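Local coordinates for cell division protein FtsX (PDB 6HE6) that is the integral membrane part of the ABC transporter-like complex FtsEX and, through its large extracellular loop, interacts with the peptidoglycan hydrolase PcsB in cell division, at residues 41-44 against 45-49; 62-65 against 66-70; 76-79 against 80-83; 99-102 against 103-107. All coordinates share one frame; numbering follows the deposited sequence.

Contact 1 (41-44 against 45-49)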
loop_
_atom_site.group_PDB
_atom_site.type_symbol
_atom_site.label_atom_id
_atom_site.label_comp_id
_atom_site.label_asym_id
_atom_site.label_seq_id
_atom_site.Cartn_x
_atom_site.Cartn_y
_atom_site.Cartn_z
ATOM N N LYS A 41 -5.459 8.966 -5.229
ATOM C CA LYS A 41 -4.855 9.100 -6.556
ATOM C C LYS A 41 -4.233 7.787 -7.013
ATOM O O LYS A 41 -4.394 7.370 -8.168
ATOM C CB LYS A 41 -3.788 10.196 -6.529
ATOM C CG LYS A 41 -4.120 11.448 -7.326
ATOM C CD LYS A 41 -5.460 12.032 -6.941
ATOM C CE LYS A 41 -5.846 13.187 -7.865
ATOM N NZ LYS A 41 -4.717 14.133 -8.114
ATOM N N VAL A 42 -3.487 7.132 -6.123
ATOM C CA VAL A 42 -2.849 5.870 -6.483
ATOM C C VAL A 42 -3.858 4.736 -6.472
ATOM O O VAL A 42 -3.870 3.895 -7.385
ATOM C CB VAL A 42 -1.671 5.580 -5.544
ATOM C CG1 VAL A 42 -1.078 4.219 -5.864
ATOM C CG2 VAL A 42 -0.637 6.696 -5.656
ATOM N N TYR A 43 -4.721 4.697 -5.446
ATOM C CA TYR A 43 -5.771 3.684 -5.368
ATOM C C TYR A 43 -6.555 3.628 -6.672
ATOM O O TYR A 43 -6.706 2.560 -7.270
ATOM C CB TYR A 43 -6.708 3.963 -4.170
ATOM C CG TYR A 43 -7.979 3.117 -4.154
ATOM C CD1 TYR A 43 -7.997 1.862 -3.561
ATOM C CD2 TYR A 43 -9.152 3.567 -4.759
ATOM C CE1 TYR A 43 -9.155 1.083 -3.564
ATOM C CE2 TYR A 43 -10.298 2.800 -4.768
ATOM C CZ TYR A 43 -10.291 1.563 -4.163
ATOM O OH TYR A 43 -11.434 0.813 -4.184
ATOM N N ASP A 44 -7.006 4.784 -7.164
ATOM C CA ASP A 44 -7.912 4.799 -8.312
ATOM C C ASP A 44 -7.239 4.286 -9.584
ATOM O O ASP A 44 -7.862 3.556 -10.362
ATOM C CB ASP A 44 -8.469 6.205 -8.545
ATOM C CG ASP A 44 -9.444 6.640 -7.479
ATOM O OD1 ASP A 44 -9.993 5.762 -6.783
ATOM O OD2 ASP A 44 -9.700 7.861 -7.380
ATOM N N SER A 45 -5.969 4.650 -9.808
ATOM C CA SER A 45 -5.248 4.184 -10.991
ATOM C C SER A 45 -5.076 2.673 -10.975
ATOM O O SER A 45 -5.182 2.019 -12.017
ATOM C CB SER A 45 -3.884 4.864 -11.069
ATOM O OG SER A 45 -4.040 6.271 -11.113
ATOM N N LEU A 46 -4.781 2.106 -9.804
ATOM C CA LEU A 46 -4.723 0.655 -9.668
ATOM C C LEU A 46 -6.096 0.031 -9.903
ATOM O O LEU A 46 -6.242 -0.883 -10.723
ATOM C CB LEU A 46 -4.185 0.276 -8.278
ATOM C CG LEU A 46 -2.761 0.714 -7.900
ATOM C CD1 LEU A 46 -2.486 0.484 -6.409
ATOM C CD2 LEU A 46 -1.757 -0.064 -8.720
ATOM N N LYS A 47 -7.123 0.534 -9.207
ATOM C CA LYS A 47 -8.491 0.028 -9.335
ATOM C C LYS A 47 -9.028 0.136 -10.764
ATOM O O LYS A 47 -9.901 -0.650 -11.153
ATOM C CB LYS A 47 -9.397 0.787 -8.351
ATOM C CG LYS A 47 -10.646 0.048 -7.889
ATOM C CD LYS A 47 -10.299 -1.082 -6.956
ATOM C CE LYS A 47 -11.341 -2.191 -6.922
ATOM N NZ LYS A 47 -12.434 -1.915 -5.985
ATOM N N ASN A 48 -8.510 1.067 -11.560
ATOM C CA ASN A 48 -8.956 1.231 -12.937
ATOM C C ASN A 48 -8.357 0.209 -13.892
ATOM O O ASN A 48 -8.805 0.132 -15.037
ATOM C CB ASN A 48 -8.614 2.634 -13.439
ATOM C CG ASN A 48 -9.642 3.661 -13.033
ATOM O OD1 ASN A 48 -10.749 3.316 -12.615
ATOM N ND2 ASN A 48 -9.287 4.935 -13.160
ATOM N N MET A 49 -7.352 -0.554 -13.469
ATOM C CA MET A 49 -6.763 -1.557 -14.343
ATOM C C MET A 49 -7.701 -2.743 -14.509
ATOM O O MET A 49 -8.161 -3.328 -13.525
ATOM C CB MET A 49 -5.424 -2.025 -13.790
ATOM C CG MET A 49 -4.408 -0.928 -13.590
ATOM S SD MET A 49 -2.865 -1.663 -13.017
ATOM C CE MET A 49 -1.846 -0.184 -12.810
#

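Contact 2 (62-65 against 66-70). With CAT (dodecane-trimethylamine), chain C.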
loop_
_atom_site.group_PDB
_atom_site.type_symbol
_atom_site.label_atom_id
_atom_site.label_comp_id
_atom_site.label_asym_id
_atom_site.label_seq_id
_atom_site.Cartn_x
_atom_site.Cartn_y
_atom_site.Cartn_z
ATOM N N GLU A 62 0.495 -1.157 10.465
ATOM C CA GLU A 62 -0.016 -2.516 10.409
ATOM C C GLU A 62 1.076 -3.514 10.014
ATOM O O GLU A 62 1.180 -4.590 10.615
ATOM C CB GLU A 62 -1.188 -2.539 9.428
ATOM C CG GLU A 62 -1.756 -3.878 9.086
ATOM C CD GLU A 62 -2.655 -3.784 7.867
ATOM O OE1 GLU A 62 -3.190 -2.679 7.601
ATOM O OE2 GLU A 62 -2.805 -4.803 7.162
ATOM N N GLN A 63 1.922 -3.165 9.027
ATOM C CA GLN A 63 2.977 -4.083 8.593
ATOM C C GLN A 63 3.963 -4.368 9.708
ATOM O O GLN A 63 4.518 -5.471 9.771
ATOM C CB GLN A 63 3.743 -3.549 7.377
ATOM C CG GLN A 63 2.932 -3.453 6.107
ATOM C CD GLN A 63 3.716 -2.840 4.946
ATOM O OE1 GLN A 63 4.857 -3.225 4.673
ATOM N NE2 GLN A 63 3.101 -1.869 4.269
ATOM N N TYR A 64 4.197 -3.395 10.593
ATOM C CA TYR A 64 5.147 -3.631 11.669
ATOM C C TYR A 64 4.522 -4.485 12.770
ATOM O O TYR A 64 5.181 -5.378 13.307
ATOM C CB TYR A 64 5.677 -2.308 12.231
ATOM C CG TYR A 64 6.470 -2.507 13.497
ATOM C CD1 TYR A 64 7.735 -3.081 13.453
ATOM C CD2 TYR A 64 5.957 -2.147 14.737
ATOM C CE1 TYR A 64 8.473 -3.287 14.603
ATOM C CE2 TYR A 64 6.702 -2.354 15.912
ATOM C CZ TYR A 64 7.955 -2.920 15.826
ATOM O OH TYR A 64 8.707 -3.140 16.960
ATOM N N GLU A 65 3.255 -4.249 13.095
ATOM C CA GLU A 65 2.582 -5.098 14.077
ATOM C C GLU A 65 2.606 -6.558 13.643
ATOM O O GLU A 65 2.929 -7.445 14.437
ATOM C CB GLU A 65 1.148 -4.633 14.292
ATOM C CG GLU A 65 1.002 -3.134 14.363
ATOM C CD GLU A 65 2.077 -2.474 15.206
ATOM O OE1 GLU A 65 2.308 -2.949 16.340
ATOM O OE2 GLU A 65 2.689 -1.484 14.733
ATOM N N LYS A 66 2.260 -6.828 12.381
ATOM C CA LYS A 66 2.271 -8.210 11.909
ATOM C C LYS A 66 3.669 -8.805 11.979
ATOM O O LYS A 66 3.836 -9.969 12.362
ATOM C CB LYS A 66 1.726 -8.306 10.491
ATOM C CG LYS A 66 0.208 -8.261 10.431
ATOM C CD LYS A 66 -0.420 -9.255 11.403
ATOM C CE LYS A 66 -1.878 -8.887 11.695
ATOM N NZ LYS A 66 -2.014 -8.037 12.924
ATOM N N LEU A 67 4.689 -8.023 11.623
ATOM C CA LEU A 67 6.063 -8.515 11.733
ATOM C C LEU A 67 6.398 -8.908 13.175
ATOM O O LEU A 67 6.991 -9.965 13.416
ATOM C CB LEU A 67 7.049 -7.463 11.205
ATOM C CG LEU A 67 7.621 -7.622 9.792
ATOM C CD1 LEU A 67 8.537 -6.458 9.462
ATOM C CD2 LEU A 67 8.402 -8.918 9.669
ATOM N N THR A 68 6.021 -8.077 14.155
ATOM C CA THR A 68 6.286 -8.442 15.542
ATOM C C THR A 68 5.468 -9.660 15.953
ATOM O O THR A 68 5.928 -10.483 16.761
ATOM C CB THR A 68 6.005 -7.257 16.465
ATOM O OG1 THR A 68 4.611 -6.920 16.425
ATOM C CG2 THR A 68 6.839 -6.062 16.052
ATOM N N GLU A 69 4.278 -9.806 15.378
ATOM C CA GLU A 69 3.433 -10.967 15.646
ATOM C C GLU A 69 4.045 -12.259 15.102
ATOM O O GLU A 69 3.962 -13.312 15.749
ATOM C CB GLU A 69 2.064 -10.737 15.015
ATOM C CG GLU A 69 0.883 -11.053 15.884
ATOM C CD GLU A 69 -0.421 -10.592 15.248
ATOM O OE1 GLU A 69 -0.923 -9.497 15.613
ATOM O OE2 GLU A 69 -0.915 -11.324 14.356
ATOM N N ILE A 70 4.630 -12.204 13.906
ATOM C CA ILE A 70 5.158 -13.394 13.226
ATOM C C ILE A 70 6.543 -13.781 13.764
ATOM O O ILE A 70 6.773 -14.934 14.146
ATOM C CB ILE A 70 5.171 -13.153 11.688
ATOM C CG1 ILE A 70 3.738 -13.083 11.110
ATOM C CG2 ILE A 70 5.944 -14.233 10.955
ATOM C CD1 ILE A 70 3.713 -12.842 9.592
HETATM C C1 CAT C . 8.938 1.968 15.104
HETATM C C2 CAT C . 9.463 0.537 14.915
HETATM C C3 CAT C . 9.998 0.323 13.489
HETATM C C4 CAT C . 11.061 -0.788 13.409
HETATM C C5 CAT C . 11.456 -1.015 11.939
HETATM C C6 CAT C . 12.717 -1.875 11.752
HETATM C C7 CAT C . 13.739 -1.078 10.935
HETATM C C8 CAT C . 14.716 -1.938 10.126
HETATM C C9 CAT C . 15.027 -1.181 8.830
HETATM C C10 CAT C . 16.294 -1.698 8.152
HETATM C C11 CAT C . 16.067 -1.711 6.636
HETATM C C12 CAT C . 17.213 -0.998 5.919
HETATM C CA1 CAT C . 7.069 3.363 15.701
HETATM C CB1 CAT C . 6.726 1.181 14.829
HETATM C CC1 CAT C . 7.608 1.498 17.029
HETATM N NE1 CAT C . 7.592 1.998 15.664
#

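Contact 3 (76-79 against 80-83). With CAT (dodecane-trimethylamine), chain C.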
loop_
_atom_site.group_PDB
_atom_site.type_symbol
_atom_site.label_atom_id
_atom_site.label_comp_id
_atom_site.label_asym_id
_atom_site.label_seq_id
_atom_site.Cartn_x
_atom_site.Cartn_y
_atom_site.Cartn_z
ATOM N N LYS A 76 12.851 -3.699 20.255
ATOM C CA LYS A 76 12.782 -2.659 21.275
ATOM C C LYS A 76 13.661 -1.465 20.944
ATOM O O LYS A 76 13.339 -0.333 21.326
ATOM C CB LYS A 76 13.182 -3.243 22.640
ATOM C CG LYS A 76 13.888 -2.263 23.624
ATOM C CD LYS A 76 14.627 -2.990 24.761
ATOM C CE LYS A 76 15.957 -3.589 24.293
ATOM N NZ LYS A 76 16.440 -4.739 25.111
ATOM N N ILE A 77 14.783 -1.680 20.262
ATOM C CA ILE A 77 15.731 -0.575 20.198
ATOM C C ILE A 77 15.217 0.547 19.299
ATOM O O ILE A 77 15.652 1.696 19.441
ATOM C CB ILE A 77 17.112 -1.093 19.777
ATOM C CG1 ILE A 77 17.140 -1.376 18.283
ATOM C CG2 ILE A 77 17.480 -2.355 20.575
ATOM C CD1 ILE A 77 18.529 -1.551 17.729
ATOM N N PHE A 78 14.251 0.254 18.418
ATOM C CA PHE A 78 13.672 1.247 17.520
ATOM C C PHE A 78 12.383 1.870 18.044
ATOM O O PHE A 78 11.688 2.543 17.279
ATOM C CB PHE A 78 13.385 0.631 16.157
ATOM C CG PHE A 78 14.558 -0.022 15.535
ATOM C CD1 PHE A 78 15.616 0.739 15.072
ATOM C CD2 PHE A 78 14.604 -1.408 15.398
ATOM C CE1 PHE A 78 16.713 0.136 14.492
ATOM C CE2 PHE A 78 15.693 -2.017 14.824
ATOM C CZ PHE A 78 16.752 -1.242 14.367
ATOM N N GLU A 79 12.043 1.675 19.318
ATOM C CA GLU A 79 10.705 2.068 19.756
ATOM C C GLU A 79 10.517 3.588 19.795
ATOM O O GLU A 79 9.388 4.074 19.655
ATOM C CB GLU A 79 10.398 1.443 21.120
ATOM C CG GLU A 79 10.045 -0.068 21.077
ATOM C CD GLU A 79 8.852 -0.415 20.169
ATOM O OE1 GLU A 79 7.691 -0.243 20.604
ATOM O OE2 GLU A 79 9.076 -0.883 19.027
ATOM N N GLY A 80 11.587 4.360 19.978
ATOM C CA GLY A 80 11.365 5.798 19.989
ATOM C C GLY A 80 11.308 6.457 18.626
ATOM O O GLY A 80 10.950 7.633 18.530
ATOM N N ASP A 81 11.626 5.728 17.567
ATOM C CA ASP A 81 11.907 6.334 16.280
ATOM C C ASP A 81 10.712 6.221 15.354
ATOM O O ASP A 81 9.715 5.565 15.657
ATOM C CB ASP A 81 13.129 5.680 15.645
ATOM C CG ASP A 81 14.270 5.545 16.619
ATOM O OD1 ASP A 81 14.401 6.408 17.519
ATOM O OD2 ASP A 81 15.009 4.546 16.513
ATOM N N ALA A 82 10.831 6.884 14.209
ATOM C CA ALA A 82 9.789 6.834 13.208
ATOM C C ALA A 82 9.761 5.449 12.581
ATOM O O ALA A 82 10.763 4.724 12.581
ATOM C CB ALA A 82 10.016 7.903 12.142
ATOM N N ASN A 83 8.585 5.072 12.072
ATOM C CA ASN A 83 8.447 3.821 11.331
ATOM C C ASN A 83 9.089 4.000 9.960
ATOM O O ASN A 83 8.654 4.867 9.194
ATOM C CB ASN A 83 6.957 3.438 11.191
ATOM C CG ASN A 83 6.765 2.034 10.685
ATOM O OD1 ASN A 83 7.585 1.525 9.918
ATOM N ND2 ASN A 83 5.665 1.403 11.082
HETATM C C1 CAT C . 8.938 1.968 15.104
HETATM C C2 CAT C . 9.463 0.537 14.915
HETATM C C3 CAT C . 9.998 0.323 13.489
HETATM C C4 CAT C . 11.061 -0.788 13.409
HETATM C C5 CAT C . 11.456 -1.015 11.939
HETATM C C6 CAT C . 12.717 -1.875 11.752
HETATM C C7 CAT C . 13.739 -1.078 10.935
HETATM C C8 CAT C . 14.716 -1.938 10.126
HETATM C C9 CAT C . 15.027 -1.181 8.830
HETATM C C10 CAT C . 16.294 -1.698 8.152
HETATM C C11 CAT C . 16.067 -1.711 6.636
HETATM C C12 CAT C . 17.213 -0.998 5.919
HETATM C CA1 CAT C . 7.069 3.363 15.701
HETATM C CB1 CAT C . 6.726 1.181 14.829
HETATM C CC1 CAT C . 7.608 1.498 17.029
HETATM N NE1 CAT C . 7.592 1.998 15.664
#

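Contact 4 (99-102 against 103-107)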
loop_
_atom_site.group_PDB
_atom_site.type_symbol
_atom_site.label_atom_id
_atom_site.label_comp_id
_atom_site.label_asym_id
_atom_site.label_seq_id
_atom_site.Cartn_x
_atom_site.Cartn_y
_atom_site.Cartn_z
ATOM N N VAL A 99 0.136 -10.533 -13.711
ATOM C CA VAL A 99 0.889 -9.905 -12.626
ATOM C C VAL A 99 2.009 -9.035 -13.175
ATOM O O VAL A 99 2.207 -7.899 -12.730
ATOM C CB VAL A 99 1.442 -10.975 -11.668
ATOM C CG1 VAL A 99 2.687 -10.457 -10.939
ATOM C CG2 VAL A 99 0.382 -11.426 -10.695
ATOM N N LYS A 100 2.770 -9.550 -14.144
ATOM C CA LYS A 100 3.919 -8.794 -14.633
ATOM C C LYS A 100 3.481 -7.506 -15.313
ATOM O O LYS A 100 4.134 -6.466 -15.167
ATOM C CB LYS A 100 4.785 -9.655 -15.566
ATOM C CG LYS A 100 6.253 -9.682 -15.120
ATOM C CD LYS A 100 7.077 -10.827 -15.710
ATOM C CE LYS A 100 7.340 -11.930 -14.672
ATOM N NZ LYS A 100 8.257 -13.005 -15.182
ATOM N N THR A 101 2.357 -7.543 -16.030
ATOM C CA THR A 101 1.846 -6.321 -16.638
ATOM C C THR A 101 1.397 -5.323 -15.575
ATOM O O THR A 101 1.694 -4.126 -15.674
ATOM C CB THR A 101 0.694 -6.647 -17.587
ATOM O OG1 THR A 101 1.140 -7.576 -18.581
ATOM C CG2 THR A 101 0.199 -5.377 -18.279
ATOM N N ILE A 102 0.685 -5.803 -14.548
ATOM C CA ILE A 102 0.182 -4.927 -13.488
ATOM C C ILE A 102 1.339 -4.228 -12.782
ATOM O O ILE A 102 1.325 -3.008 -12.565
ATOM C CB ILE A 102 -0.681 -5.730 -12.494
ATOM C CG1 ILE A 102 -2.065 -5.997 -13.074
ATOM C CG2 ILE A 102 -0.827 -4.991 -11.174
ATOM C CD1 ILE A 102 -2.778 -7.157 -12.395
ATOM N N ALA A 103 2.368 -4.993 -12.424
ATOM C CA ALA A 103 3.496 -4.418 -11.708
ATOM C C ALA A 103 4.221 -3.371 -12.542
ATOM O O ALA A 103 4.746 -2.394 -11.995
ATOM C CB ALA A 103 4.446 -5.538 -11.292
ATOM N N GLU A 104 4.265 -3.550 -13.866
ATOM C CA GLU A 104 4.967 -2.590 -14.711
ATOM C C GLU A 104 4.188 -1.289 -14.828
ATOM O O GLU A 104 4.748 -0.200 -14.663
ATOM C CB GLU A 104 5.216 -3.193 -16.090
ATOM C CG GLU A 104 6.611 -3.769 -16.231
ATOM C CD GLU A 104 6.676 -4.883 -17.251
ATOM O OE1 GLU A 104 7.398 -5.876 -17.003
ATOM O OE2 GLU A 104 6.010 -4.758 -18.302
ATOM N N ASP A 105 2.887 -1.381 -15.091
ATOM C CA ASP A 105 2.069 -0.177 -15.117
ATOM C C ASP A 105 2.054 0.506 -13.751
ATOM O O ASP A 105 1.982 1.740 -13.660
ATOM C CB ASP A 105 0.658 -0.536 -15.585
ATOM C CG ASP A 105 0.647 -1.123 -16.995
ATOM O OD1 ASP A 105 1.721 -1.126 -17.631
ATOM O OD2 ASP A 105 -0.412 -1.620 -17.449
ATOM N N ALA A 106 2.132 -0.276 -12.673
ATOM C CA ALA A 106 2.042 0.312 -11.338
ATOM C C ALA A 106 3.245 1.195 -11.028
ATOM O O ALA A 106 3.101 2.234 -10.374
ATOM C CB ALA A 106 1.901 -0.781 -10.280
ATOM N N LYS A 107 4.445 0.803 -11.471
ATOM C CA LYS A 107 5.608 1.636 -11.178
ATOM C C LYS A 107 5.509 2.982 -11.892
ATOM O O LYS A 107 6.143 3.949 -11.461
ATOM C CB LYS A 107 6.917 0.905 -11.547
ATOM C CG LYS A 107 8.124 1.126 -10.572
ATOM C CD LYS A 107 8.363 2.602 -10.242
ATOM C CE LYS A 107 9.630 2.884 -9.456
ATOM N NZ LYS A 107 9.486 4.215 -8.785
#

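Contact 1 (41-44 against 45-49)
Lys-41 meets Ser-45 one helical turn on through its backbone carbonyl: the hydroxyl OG of Ser-45 donates to Lys-41 O over 3.2 Å. The serine OG stands anti to its own carbonyl carbon and beside its backbone N (chi1 -58°), the setting that turns a helical hydroxyl back toward the preceding turn. Val-42 follows, its carbonyl taking the nearly straight bond from Leu-46 N, while its branch CG1 lies 4.0 Å from Leu-46 CD1; the two side chains run side by side toward the same part of the protein. There they reach the four-stranded antiparallel sheet, where Val-42 rests on Tyr-89 and Leu-46 on Tyr-89, Val-91 and Val-55, so that helix 41-47 packs through this apolar ridge on the sheet of the FtsX extracellular domain. Tyr-43 comes next. Its O accepts from Lys-47 N at 2.8 Å, and its ring stands beside the lysine chain, with Lys-47 CB over one face, displaced toward the rim. Bends at chi2 and chi4 carry that chain along the phenol, CD lying 3.5 Å from Tyr-43 OH, and its NZ ends in a weak hydrogen bond to the same OH at 3.4 Å. Asp-44 follows, its OD1 lying at the edge of the Tyr-43 ring, in its plane. Asp-44 O closes the series, accepting from Asn-48 N at 2.8 Å through a bent bond (N-H...O 132°) in which the donor is tilted from the carbonyl plane.

Contact 2 (62-65 against 66-70)
Glu-65 and Thr-68 meet through a carbonyl and a hydroxyl: Thr-68 OG1 donates to Glu-65 O at 2.7 Å. The same oxygen also accepts from Glu-69 N at 2.9 Å, so it is gripped by two donors, a hydroxyl from one residue and an amide from the next. Thr-68 OG1 sits between its backbone N and carbonyl carbon (chi1 64°), and this rotation sends the methyl CG2 toward Tyr-64. That methyl lies over the tyrosine ring in a CH-pi contact, 3.6 Å from the centroid and 24° off the ring normal, displaced toward CZ. The other face of the ring belongs to dodecane-trimethylamine: C2 of its alkyl chain lies above the plane, and the N-methyl CB1 comes within 3.4 Å of Tyr-64 CD2. Helix 60-70 thus supplies one wall of the amphiphile pocket, and the phenol is further fixed by a hydrogen bond between its OH and Trp-75 N. Lys-66, exposed on the helix, donates its backbone N-H to Glu-62 O, while its NZ forms a salt bridge with Glu-69 OE1 at 3.2 Å, meeting the carboxylate from above its plane. The chemistry implies a division of labour: the bond from OG1 to Glu-65 O would hold the Thr-68 rotation, and with it the methyl against the ring, leaving the ring's opposite face to receive the cationic head and the first carbons of the ligand chain.

Contact 3 (76-79 against 80-83)
With CG anti to their own carbonyl carbons, Phe-78 (chi1 -54°) and Asp-81 (chi1 -47°) bring a ring and a carboxylate together across a type I beta turn. The turn runs from Phe-78 to Asp-81 in the loop between helix 60-70 and strand 88-93, and closes with Asp-81 N donating to Phe-78 O at 3.2 Å. The donor sits well above the carbonyl plane rather than on a lone pair. Asp-81 OD2 comes to the edge of the phenyl ring, 4.1 Å from Phe-78 CD1, with the two planes inclined at 71°; it is a loose contact. Ile-77 CG1 lies over the centre of one ring face and C6 of dodecane-trimethylamine over the opposite face, and the ligand's C4 approaches Phe-78 CB at 3.9 Å. At the head group the turn presents oxygens to the trimethylammonium: the N-methyl CA1 is 3.4 Å from the backbone O of Asp-81. The Glu-79 chain, bent at chi2, contributes its carboxylate to the same surroundings, where its negative charge would be expected to complement the cation. Glu-79 OE2 reaches within 3.4 Å of the N-methyl CC1.

Contact 4 (99-102 against 103-107)
Thr-101 and Asp-105 lie side by side, pointing the same way, with the threonine methyl CG2 3.9 Å from Asp-105 OD2. The threonine keeps that methyl anti to its backbone N and turns it toward the aspartate, with OG1 anti to the carbonyl carbon and beside the backbone N (chi1 -57°). Asp-105 CG, likewise anti to its carbonyl carbon, folds back over the preceding turn and comes 3.4 Å from Thr-101 O. That carbonyl takes a nearly straight bond from Asp-105 N (178°), and a weak second one from Glu-104 N. Glu-104 runs extended beyond CG, its CD lying 3.6 Å from Lys-100 O, the acceptor of its backbone N-H. The alanines do the same with a bare methyl: Ala-103 CB approaches Val-99 O at 3.6 Å, and Ala-106 CB sits 3.2 Å from Ile-102 O. Helix 99-107 packs on the sheet, Val-99 and Ile-102 touching Ala-93 of strand 88-93, Ala-103 touching Val-115 and Ala-106 touching Val-14. The chemistry implies that backbone hydrogen bonds hold these turns together, while small and branched apolar side chains provide much of the join to the sheet and Lys-107 NZ adds a hydrogen bond to Ser-113 O.

Contacts 1 and 4 are partly buried and belong to helices packed on the four-stranded sheet; contacts 2 and 3 are surface contacts and share dodecane-trimethylamine. Contacts 1 and 4 touch, Met-49 CE lying 3.8 Å from Asp-105 CB and Leu-46 reaching Ala-106, so helix 41-47 and the residues just after it pack on helix 99-107 through carbon atoms. Contacts 2 and 3 meet through polar chemistry, with a probable hydrogen bond between Tyr-64 OH and Glu-79 OE2 at 3.1 Å. The two pairs lie on opposite sides of the chain's centre, contacts 1 and 3 being about 32 Å apart between centres. Helical regularity governs 1, 2 and 4; contact 3 rests on a single turn bond.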